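Side-chain contacts in thiamine pyrophosphokinase (Candida albicans, PDB 2G9Z), which catalyses the transfer of pyrophosphate from ATP to thiamine, giving thiamine pyrophosphate, the active form of vitamin B1: residues D126-S131 and Y153-K158; P120-G125 and E174-S179; G92-L97 and T136-H141. One frame throughout, in Å; residues are numbered along the deposited sequence.

Interaction 1: residues D126-S131 and Y153-K158. With MG (magnesium ion), chain C; MG (magnesium ion), chain D; VNP (3-[(4-amino-2-methylpyrimidin-5-yl)methyl]-5-(2-{[hydroxy(phosphonoamino)phosphoryl]oxy}ethyl)-4-methyl-1,3-thiazol-3-I um), chain H.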
loop_
_atom_site.group_PDB
_atom_site.type_symbol
_atom_site.label_atom_id
_atom_site.label_comp_id
_atom_site.label_asym_id
_atom_site.label_seq_id
_atom_site.Cartn_x
_atom_site.Cartn_y
_atom_site.Cartn_z
ATOM N N ASP A 126 -15.417 11.869 11.481
ATOM C CA ASP A 126 -16.445 11.402 12.405
ATOM C C ASP A 126 -15.976 11.466 13.856
ATOM O O ASP A 126 -16.743 11.205 14.779
ATOM C CB ASP A 126 -16.886 9.981 12.053
ATOM C CG ASP A 126 -15.722 9.036 11.904
ATOM O OD1 ASP A 126 -14.582 9.455 12.174
ATOM O OD2 ASP A 126 -15.960 7.880 11.515
ATOM N N PHE A 127 -14.707 11.821 14.037
ATOM C CA PHE A 127 -14.092 11.968 15.351
ATOM C C PHE A 127 -14.093 10.762 16.280
ATOM O O PHE A 127 -14.339 10.900 17.481
ATOM C CB PHE A 127 -14.716 13.164 16.082
ATOM C CG PHE A 127 -14.543 14.469 15.363
ATOM C CD1 PHE A 127 -13.412 14.710 14.589
ATOM C CD2 PHE A 127 -15.501 15.468 15.471
ATOM C CE1 PHE A 127 -13.238 15.930 13.934
ATOM C CE2 PHE A 127 -15.334 16.688 14.822
ATOM C CZ PHE A 127 -14.200 16.918 14.051
ATOM N N ASP A 128 -13.815 9.582 15.741
ATOM C CA ASP A 128 -13.761 8.395 16.580
ATOM C C ASP A 128 -12.317 8.025 16.912
ATOM O O ASP A 128 -12.063 7.005 17.551
ATOM C CB ASP A 128 -14.468 7.216 15.909
ATOM C CG ASP A 128 -13.991 6.969 14.497
ATOM O OD1 ASP A 128 -13.019 7.612 14.053
ATOM O OD2 ASP A 128 -14.600 6.114 13.834
ATOM N N SER A 129 -11.373 8.860 16.484
ATOM C CA SER A 129 -9.968 8.610 16.768
ATOM C C SER A 129 -9.331 9.792 17.495
ATOM O O SER A 129 -8.489 9.601 18.368
ATOM C CB SER A 129 -9.195 8.301 15.476
ATOM O OG SER A 129 -9.133 9.432 14.625
ATOM N N ILE A 130 -9.736 11.013 17.149
ATOM C CA ILE A 130 -9.175 12.193 17.805
ATOM C C ILE A 130 -9.431 12.086 19.314
ATOM O O ILE A 130 -10.511 11.682 19.736
ATOM C CB ILE A 130 -9.806 13.502 17.254
ATOM C CG1 ILE A 130 -9.047 14.718 17.785
ATOM C CG2 ILE A 130 -11.271 13.593 17.655
ATOM C CD1 ILE A 130 -9.522 16.036 17.206
ATOM N N SER A 131 -8.438 12.429 20.124
ATOM C CA SER A 131 -8.598 12.347 21.570
ATOM C C SER A 131 -9.291 13.593 22.109
ATOM O O SER A 131 -9.052 14.702 21.634
ATOM C CB SER A 131 -7.237 12.182 22.256
ATOM O OG SER A 131 -6.482 13.376 22.185
ATOM N N TYR A 153 -18.520 7.691 3.908
ATOM C CA TYR A 153 -17.345 8.444 3.461
ATOM C C TYR A 153 -16.335 8.395 4.611
ATOM O O TYR A 153 -16.732 8.464 5.773
ATOM C CB TYR A 153 -17.709 9.907 3.205
ATOM C CG TYR A 153 -18.761 10.141 2.145
ATOM C CD1 TYR A 153 -18.414 10.237 0.798
ATOM C CD2 TYR A 153 -20.103 10.304 2.495
ATOM C CE1 TYR A 153 -19.377 10.500 -0.178
ATOM C CE2 TYR A 153 -21.076 10.564 1.527
ATOM C CZ TYR A 153 -20.702 10.665 0.193
ATOM O OH TYR A 153 -21.652 10.951 -0.760
ATOM N N ASN A 154 -15.043 8.278 4.312
ATOM C CA ASN A 154 -14.047 8.253 5.384
ATOM C C ASN A 154 -13.521 9.660 5.681
ATOM O O ASN A 154 -13.841 10.618 4.975
ATOM C CB ASN A 154 -12.875 7.318 5.040
ATOM C CG ASN A 154 -12.080 7.777 3.829
ATOM O OD1 ASN A 154 -12.169 8.929 3.404
ATOM N ND2 ASN A 154 -11.284 6.871 3.275
ATOM N N ASP A 155 -12.703 9.781 6.720
ATOM C CA ASP A 155 -12.167 11.077 7.098
ATOM C C ASP A 155 -11.353 11.734 6.004
ATOM O O ASP A 155 -11.318 12.959 5.900
ATOM C CB ASP A 155 -11.324 10.946 8.361
ATOM C CG ASP A 155 -12.125 10.437 9.529
ATOM O OD1 ASP A 155 -13.341 10.722 9.586
ATOM O OD2 ASP A 155 -11.540 9.757 10.389
ATOM N N PHE A 156 -10.685 10.918 5.198
ATOM C CA PHE A 156 -9.880 11.439 4.105
ATOM C C PHE A 156 -10.756 12.208 3.130
ATOM O O PHE A 156 -10.487 13.369 2.811
ATOM C CB PHE A 156 -9.188 10.301 3.352
ATOM C CG PHE A 156 -8.407 10.764 2.156
ATOM C CD1 PHE A 156 -7.122 11.274 2.302
ATOM C CD2 PHE A 156 -8.976 10.737 0.888
ATOM C CE1 PHE A 156 -6.412 11.755 1.200
ATOM C CE2 PHE A 156 -8.273 11.219 -0.222
ATOM C CZ PHE A 156 -6.988 11.727 -0.061
ATOM N N THR A 157 -11.796 11.542 2.644
ATOM C CA THR A 157 -12.717 12.141 1.688
ATOM C C THR A 157 -13.427 13.360 2.265
ATOM O O THR A 157 -13.553 14.386 1.597
ATOM C CB THR A 157 -13.752 11.103 1.212
ATOM O OG1 THR A 157 -13.067 10.019 0.570
ATOM C CG2 THR A 157 -14.720 11.729 0.219
ATOM N N LYS A 158 -13.892 13.252 3.505
ATOM C CA LYS A 158 -14.565 14.377 4.146
ATOM C C LYS A 158 -13.624 15.571 4.205
ATOM O O LYS A 158 -14.053 16.712 4.027
ATOM C CB LYS A 158 -15.030 13.992 5.553
ATOM C CG LYS A 158 -16.151 12.956 5.545
ATOM C CD LYS A 158 -16.344 12.314 6.908
ATOM C CE LYS A 158 -17.442 11.261 6.854
ATOM N NZ LYS A 158 -17.644 10.559 8.147
HETATM MG MG MG C . -12.416 8.833 12.163
HETATM MG MG MG D . -14.545 6.160 11.687
HETATM O O2G VNP H . -13.641 4.387 11.076
HETATM P PG VNP H . -12.131 4.262 10.538
HETATM O O3G VNP H . -11.817 2.864 10.166
HETATM O O1G VNP H . -11.190 4.790 11.732
HETATM N N3B VNP H . -11.949 5.285 9.289
HETATM P PB VNP H . -12.881 6.610 9.381
HETATM O O2B VNP H . -12.512 7.529 8.282
HETATM O O1B VNP H . -12.797 7.133 10.763
HETATM O O1 VNP H . -14.377 6.061 9.141
HETATM C C7 VNP H . -14.811 5.402 7.946
HETATM C C12 VNP H . -16.309 5.688 7.819
HETATM C C11 VNP H . -17.048 5.005 6.665
HETATM C C10 VNP H . -17.440 3.541 6.875
HETATM C CM4 VNP H . -17.767 2.960 8.253
HETATM S S1 VNP H . -16.200 4.887 5.054
HETATM C C9 VNP H . -16.999 3.386 4.646
HETATM N N5 VNP H . -17.453 2.807 5.758
HETATM C C7A VNP H . -17.864 1.394 5.801
HETATM C C5A VNP H . -18.377 0.863 4.459
HETATM C C6A VNP H . -17.632 -0.154 3.875
HETATM N N1A VNP H . -18.052 -0.757 2.776
HETATM C C2A VNP H . -19.204 -0.403 2.194
HETATM C CM2 VNP H . -19.678 -1.143 0.941
HETATM N N3A VNP H . -19.951 0.582 2.715
HETATM C C4A VNP H . -19.565 1.221 3.829
HETATM N N4A VNP H . -20.326 2.200 4.308
HETATM O O HOH W 1 -10.383 7.627 12.220
#
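The carboxylates of D126 and D155 meet almost at right angles, their planes 78° apart, and a magnesium ion sits at the oxygen-bearing edges of both. D126 OD1 and D155 OD2 bind this ion, together with D128 OD1, D91, a water and O1B of the bound imidodiphosphate analogue of thiamine pyrophosphate. The second magnesium ion takes the other oxygens of the loop aspartates, D126 OD2 at 2.2 Å and D128 OD2 at 2.1 Å; ligand O1B bridges the two ions, and O2G and O1 also bind the second. Both loop carboxylates bridge the metal pair, a task for which aspartate, short and two-pronged, is well fitted. In each, CG stands between the backbone N and the carbonyl carbon (chi1 near 51°), setting the groups side by side.

The other oxygen of D155, OD1, turns to the loop: D126 N donates to it over 3.0 Å, on the syn side but 29° out of the carboxylate plane. D155 and K158 also lie at a third magnesium ion. D155 N gives a 2.7 Å bond to ligand O2B, while N154 OD1 caps the N-terminus of helix 155-170, accepting from T157 N. K158 NZ is turned to the carbonyls of Q148 and S150. S312, S314 and R316 of the second subunit complete the pocket. Two acidic residues flanking F127 after a strand, bridging magnesium ions at the ligand's imidodiphosphate, form a DxD-like metal site.

Interaction 2: residues P120-G125 and E174-S179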
loop_
_atom_site.group_PDB
_atom_site.type_symbol
_atom_site.label_atom_id
_atom_site.label_comp_id
_atom_site.label_asym_id
_atom_site.label_seq_id
_atom_site.Cartn_x
_atom_site.Cartn_y
_atom_site.Cartn_z
ATOM N N PRO A 120 -4.185 23.944 13.248
ATOM C CA PRO A 120 -4.768 23.611 11.947
ATOM C C PRO A 120 -6.006 24.452 11.646
ATOM O O PRO A 120 -6.775 24.796 12.547
ATOM C CB PRO A 120 -5.086 22.127 12.094
ATOM C CG PRO A 120 -5.480 22.025 13.534
ATOM C CD PRO A 120 -4.433 22.873 14.230
ATOM N N ASP A 121 -6.186 24.787 10.375
ATOM C CA ASP A 121 -7.334 25.575 9.952
ATOM C C ASP A 121 -8.630 24.803 10.160
ATOM O O ASP A 121 -9.620 25.356 10.641
ATOM C CB ASP A 121 -7.183 25.957 8.483
ATOM C CG ASP A 121 -6.056 26.939 8.257
ATOM O OD1 ASP A 121 -6.307 28.157 8.359
ATOM O OD2 ASP A 121 -4.916 26.493 7.997
ATOM N N TYR A 122 -8.619 23.521 9.804
ATOM C CA TYR A 122 -9.798 22.672 9.942
ATOM C C TYR A 122 -9.446 21.304 10.518
ATOM O O TYR A 122 -8.360 20.778 10.278
ATOM C CB TYR A 122 -10.457 22.431 8.576
ATOM C CG TYR A 122 -10.951 23.652 7.835
ATOM C CD1 TYR A 122 -12.268 24.100 7.981
ATOM C CD2 TYR A 122 -10.120 24.333 6.949
ATOM C CE1 TYR A 122 -12.743 25.190 7.252
ATOM C CE2 TYR A 122 -10.581 25.428 6.218
ATOM C CZ TYR A 122 -11.893 25.848 6.375
ATOM O OH TYR A 122 -12.346 26.919 5.646
ATOM N N ILE A 123 -10.377 20.738 11.274
ATOM C CA ILE A 123 -10.234 19.398 11.835
ATOM C C ILE A 123 -11.564 18.756 11.470
ATOM O O ILE A 123 -12.609 19.200 11.945
ATOM C CB ILE A 123 -10.083 19.411 13.364
ATOM C CG1 ILE A 123 -8.754 20.061 13.756
ATOM C CG2 ILE A 123 -10.157 17.984 13.895
ATOM C CD1 ILE A 123 -8.529 20.137 15.257
ATOM N N VAL A 124 -11.538 17.737 10.613
ATOM C CA VAL A 124 -12.779 17.101 10.185
ATOM C C VAL A 124 -12.808 15.575 10.237
ATOM O O VAL A 124 -11.767 14.923 10.284
ATOM C CB VAL A 124 -13.173 17.580 8.747
ATOM C CG1 VAL A 124 -12.196 18.647 8.257
ATOM C CG2 VAL A 124 -13.239 16.417 7.780
ATOM N N GLY A 125 -14.019 15.023 10.233
ATOM C CA GLY A 125 -14.189 13.579 10.267
ATOM C C GLY A 125 -15.288 13.168 11.224
ATOM O O GLY A 125 -16.027 14.019 11.726
ATOM N N GLU A 174 -16.060 33.105 6.660
ATOM C CA GLU A 174 -15.163 32.283 7.466
ATOM C C GLU A 174 -15.847 31.122 8.195
ATOM O O GLU A 174 -15.191 30.147 8.564
ATOM C CB GLU A 174 -14.441 33.170 8.485
ATOM C CG GLU A 174 -13.115 32.621 9.004
ATOM C CD GLU A 174 -11.977 32.788 8.006
ATOM O OE1 GLU A 174 -11.813 33.905 7.473
ATOM O OE2 GLU A 174 -11.238 31.810 7.765
ATOM N N ASN A 175 -17.158 31.219 8.405
ATOM C CA ASN A 175 -17.885 30.160 9.106
ATOM C C ASN A 175 -18.862 29.421 8.194
ATOM O O ASN A 175 -19.913 28.956 8.634
ATOM C CB ASN A 175 -18.641 30.744 10.302
ATOM C CG ASN A 175 -19.838 31.573 9.884
ATOM O OD1 ASN A 175 -19.712 32.516 9.104
ATOM N ND2 ASN A 175 -21.011 31.223 10.404
ATOM N N TRP A 176 -18.503 29.313 6.922
ATOM C CA TRP A 176 -19.330 28.635 5.934
ATOM C C TRP A 176 -19.688 27.207 6.344
ATOM O O TRP A 176 -20.731 26.682 5.952
ATOM C CB TRP A 176 -18.590 28.578 4.601
ATOM C CG TRP A 176 -17.319 27.782 4.694
ATOM C CD1 TRP A 176 -16.079 28.248 5.033
ATOM C CD2 TRP A 176 -17.182 26.365 4.518
ATOM N NE1 TRP A 176 -15.179 27.207 5.081
ATOM C CE2 TRP A 176 -15.830 26.041 4.770
ATOM C CE3 TRP A 176 -18.073 25.337 4.174
ATOM C CZ2 TRP A 176 -15.345 24.728 4.689
ATOM C CZ3 TRP A 176 -17.590 24.031 4.094
ATOM C CH2 TRP A 176 -16.238 23.741 4.352
ATOM N N PHE A 177 -18.809 26.587 7.129
ATOM C CA PHE A 177 -18.972 25.203 7.574
ATOM C C PHE A 177 -19.962 24.979 8.703
ATOM O O PHE A 177 -20.413 23.853 8.921
ATOM C CB PHE A 177 -17.631 24.651 8.032
ATOM C CG PHE A 177 -17.081 25.347 9.239
ATOM C CD1 PHE A 177 -16.456 26.583 9.120
ATOM C CD2 PHE A 177 -17.211 24.778 10.502
ATOM C CE1 PHE A 177 -15.965 27.244 10.241
ATOM C CE2 PHE A 177 -16.724 25.432 11.629
ATOM C CZ PHE A 177 -16.099 26.669 11.497
ATOM N N GLU A 178 -20.282 26.032 9.442
ATOM C CA GLU A 178 -21.204 25.881 10.555
ATOM C C GLU A 178 -22.628 25.673 10.060
ATOM O O GLU A 178 -23.007 26.152 8.992
ATOM C CB GLU A 178 -21.121 27.100 11.481
ATOM C CG GLU A 178 -19.693 27.435 11.902
ATOM C CD GLU A 178 -19.626 28.346 13.113
ATOM O OE1 GLU A 178 -20.346 29.366 13.133
ATOM O OE2 GLU A 178 -18.844 28.042 14.041
ATOM N N SER A 179 -23.401 24.925 10.835
ATOM C CA SER A 179 -24.789 24.642 10.500
ATOM C C SER A 179 -24.997 23.724 9.298
ATOM O O SER A 179 -26.111 23.626 8.786
ATOM C CB SER A 179 -25.560 25.949 10.290
ATOM O OG SER A 179 -25.802 26.588 11.532
HETATM O O HOH W 2 -9.119 29.086 7.825
#
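Y122 OH is gripped by two nitrogens, W176 NE1 of segment 174-179 and H166 ND1 of helix 155-170. The indole bond is short and fairly straight, W176 NE1 to Y122 OH 2.9 Å with an N-H...O angle of 164°, and the hydroxyl lies exactly in the indole plane, where the N-H points. A tyrosine suits the place because its ring can be buried while its hydroxyl accepts the indole N-H.

The two rings meet rim to rim, with neither over the face of the other. Their planes are turned 56° apart, and Y122 CE1 comes to 3.7 Å from W176 CZ2, so that van der Waals contact runs on beside the polar bond. W176 has its CG wedged between the backbone N and the carbonyl carbon (chi1 63°), which swings the indole back toward the strand; CB of the next residue, F177, then covers one of its faces, 3.7 Å above the ring centre. F177 CD1 adds a looser touch at the edge of the tyrosine ring, 4.4 Å from Y122 CE1. A type I turn from N175 to E178 places these two aromatic residues at its middle positions.

At the rim of the contact a water donates to D121 OD1 and, weakly, to E174 OE2, whose salt bridge is with K144. Y122 lies on strand 122-125, between strands 86-90 and 144-147; its side chain also touches helix 155-170, while F177 rests against K144 and I146 of strand 144-147.

Interaction 3: residues G92-L97 and T136-H141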
loop_
_atom_site.group_PDB
_atom_site.type_symbol
_atom_site.label_atom_id
_atom_site.label_comp_id
_atom_site.label_asym_id
_atom_site.label_seq_id
_atom_site.Cartn_x
_atom_site.Cartn_y
_atom_site.Cartn_z
ATOM N N GLY A 92 -8.084 11.746 13.651
ATOM C CA GLY A 92 -6.873 11.369 14.364
ATOM C C GLY A 92 -5.629 12.150 13.982
ATOM O O GLY A 92 -4.685 12.242 14.766
ATOM N N GLY A 93 -5.618 12.706 12.776
ATOM C CA GLY A 93 -4.475 13.486 12.335
ATOM C C GLY A 93 -4.158 14.618 13.298
ATOM O O GLY A 93 -3.026 15.107 13.341
ATOM N N ALA A 94 -5.155 15.043 14.072
ATOM C CA ALA A 94 -4.955 16.110 15.046
ATOM C C ALA A 94 -4.043 15.613 16.168
ATOM O O ALA A 94 -3.186 16.355 16.653
ATOM C CB ALA A 94 -6.299 16.568 15.614
ATOM N N ASN A 95 -4.239 14.363 16.583
ATOM C CA ASN A 95 -3.410 13.764 17.630
ATOM C C ASN A 95 -1.973 13.716 17.136
ATOM O O ASN A 95 -1.035 14.058 17.862
ATOM C CB ASN A 95 -3.855 12.331 17.948
ATOM C CG ASN A 95 -5.290 12.251 18.427
ATOM O OD1 ASN A 95 -5.832 13.210 18.969
ATOM N ND2 ASN A 95 -5.907 11.089 18.249
ATOM N N SER A 96 -1.814 13.273 15.891
ATOM C CA SER A 96 -0.500 13.166 15.270
ATOM C C SER A 96 0.198 14.519 15.294
ATOM O O SER A 96 1.387 14.616 15.609
ATOM C CB SER A 96 -0.644 12.676 13.825
ATOM O OG SER A 96 -1.371 11.455 13.772
ATOM N N LEU A 97 -0.549 15.565 14.954
ATOM C CA LEU A 97 -0.008 16.917 14.951
ATOM C C LEU A 97 0.352 17.332 16.372
ATOM O O LEU A 97 1.419 17.888 16.618
ATOM C CB LEU A 97 -1.032 17.902 14.382
ATOM C CG LEU A 97 -0.652 19.384 14.451
ATOM C CD1 LEU A 97 0.629 19.626 13.670
ATOM C CD2 LEU A 97 -1.789 20.228 13.889
ATOM N N THR A 136 -10.241 19.290 22.366
ATOM C CA THR A 136 -10.471 20.499 23.140
ATOM C C THR A 136 -9.314 21.483 22.969
ATOM O O THR A 136 -9.532 22.688 22.864
ATOM C CB THR A 136 -10.670 20.170 24.640
ATOM O OG1 THR A 136 -9.550 19.420 25.124
ATOM C CG2 THR A 136 -11.935 19.350 24.834
ATOM N N TYR A 137 -8.089 20.970 22.915
ATOM C CA TYR A 137 -6.924 21.833 22.751
ATOM C C TYR A 137 -7.025 22.707 21.506
ATOM O O TYR A 137 -6.941 23.932 21.592
ATOM C CB TYR A 137 -5.638 21.011 22.664
ATOM C CG TYR A 137 -4.422 21.877 22.437
ATOM C CD1 TYR A 137 -3.801 22.533 23.500
ATOM C CD2 TYR A 137 -3.933 22.099 21.152
ATOM C CE1 TYR A 137 -2.724 23.392 23.286
ATOM C CE2 TYR A 137 -2.860 22.955 20.926
ATOM C CZ TYR A 137 -2.260 23.599 21.997
ATOM O OH TYR A 137 -1.211 24.462 21.774
ATOM N N TYR A 138 -7.195 22.080 20.344
ATOM C CA TYR A 138 -7.292 22.833 19.100
ATOM C C TYR A 138 -8.592 23.617 18.982
ATOM O O TYR A 138 -8.619 24.673 18.354
ATOM C CB TYR A 138 -7.097 21.903 17.895
ATOM C CG TYR A 138 -5.664 21.440 17.767
ATOM C CD1 TYR A 138 -4.635 22.359 17.559
ATOM C CD2 TYR A 138 -5.327 20.095 17.908
ATOM C CE1 TYR A 138 -3.304 21.953 17.503
ATOM C CE2 TYR A 138 -3.998 19.676 17.851
ATOM C CZ TYR A 138 -2.993 20.610 17.651
ATOM O OH TYR A 138 -1.677 20.205 17.623
ATOM N N GLU A 139 -9.667 23.108 19.577
ATOM C CA GLU A 139 -10.933 23.833 19.546
ATOM C C GLU A 139 -10.692 25.155 20.286
ATOM O O GLU A 139 -11.161 26.206 19.867
ATOM C CB GLU A 139 -12.048 23.045 20.256
ATOM C CG GLU A 139 -12.381 21.696 19.624
ATOM C CD GLU A 139 -13.543 20.983 20.303
ATOM O OE1 GLU A 139 -13.542 20.866 21.551
ATOM O OE2 GLU A 139 -14.459 20.528 19.585
ATOM N N SER A 140 -9.935 25.093 21.377
ATOM C CA SER A 140 -9.653 26.291 22.165
ATOM C C SER A 140 -8.632 27.206 21.497
ATOM O O SER A 140 -8.335 28.290 22.006
ATOM C CB SER A 140 -9.165 25.909 23.568
ATOM O OG SER A 140 -7.884 25.300 23.532
ATOM N N HIS A 141 -8.093 26.778 20.358
ATOM C CA HIS A 141 -7.124 27.601 19.650
ATOM C C HIS A 141 -7.597 28.111 18.300
ATOM O O HIS A 141 -6.810 28.654 17.524
ATOM C CB HIS A 141 -5.789 26.869 19.501
ATOM C CG HIS A 141 -4.908 26.978 20.707
ATOM N ND1 HIS A 141 -5.065 26.181 21.822
ATOM C CD2 HIS A 141 -3.875 27.808 20.980
ATOM C CE1 HIS A 141 -4.163 26.514 22.728
ATOM N NE2 HIS A 141 -3.428 27.499 22.243
#
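A94 and Y138 mark the nearest backbone approach of the two helical segments, 8.2 Å between their CA atoms, and the side chain of Y138 spans the gap between them. Its CG is anti to the carbonyl carbon and beside the backbone N (chi1 -71°), and the ring extends across to helix 93-100. Y138 CE2 lies 3.6 Å from A94 O, and the small A94 CB, 4.3 Å from Y138 CD2, lets the ring in close to the helix backbone. One turn on, L97 meets the far end of the tyrosine: L97 CG is 3.4 Å from Y138 OH, and L97 CD2 is 4.0 Å from Y138 CZ, an oblique approach.

Both helices belong to an alternating alpha/beta arrangement. Helix 93-100 connects the adjacent parallel strands 86-90 and 122-125 in a beta-alpha-beta crossover, and helix 132-139 leads on to the next parallel strand, 144-147. Alanine and leucine fit a surface that also faces the sheet, for A94 and L97 both touch C89.

Within its own segment Y137 CD2 stands over the centre of one face of the Y138 ring, 3.6 Å above its plane. The helix end is tied off by Y137 O, which accepts from S140 OG at 2.6 Å and from H141 ND1 at 2.9 Å, the two donors arriving from opposite faces of the carbonyl plane.

Overall arrangement
The three contacts are spaced evenly, each centre about 13 Å from the other two, and strand 122-125 lies among them. Its C-terminal end runs straight into the metal-binding loop of interaction 1, where G125 CA is packed 3.1 Å from D155 OD1. One face of the strand, with Y122 and V124, is turned to helix 155-170 and carries interaction 2; I123, on the other, reaches interaction 3, its CD1 3.5 Å from Y138 CB. Interactions 1 and 3 are joined through N95, probably hydrogen-bonded to S129 O and S131 N. Interaction 3 stands back from the chemistry, the A94 side chain being about 10 Å from a magnesium ion and 12 Å from the thiamine pyrophosphate analogue.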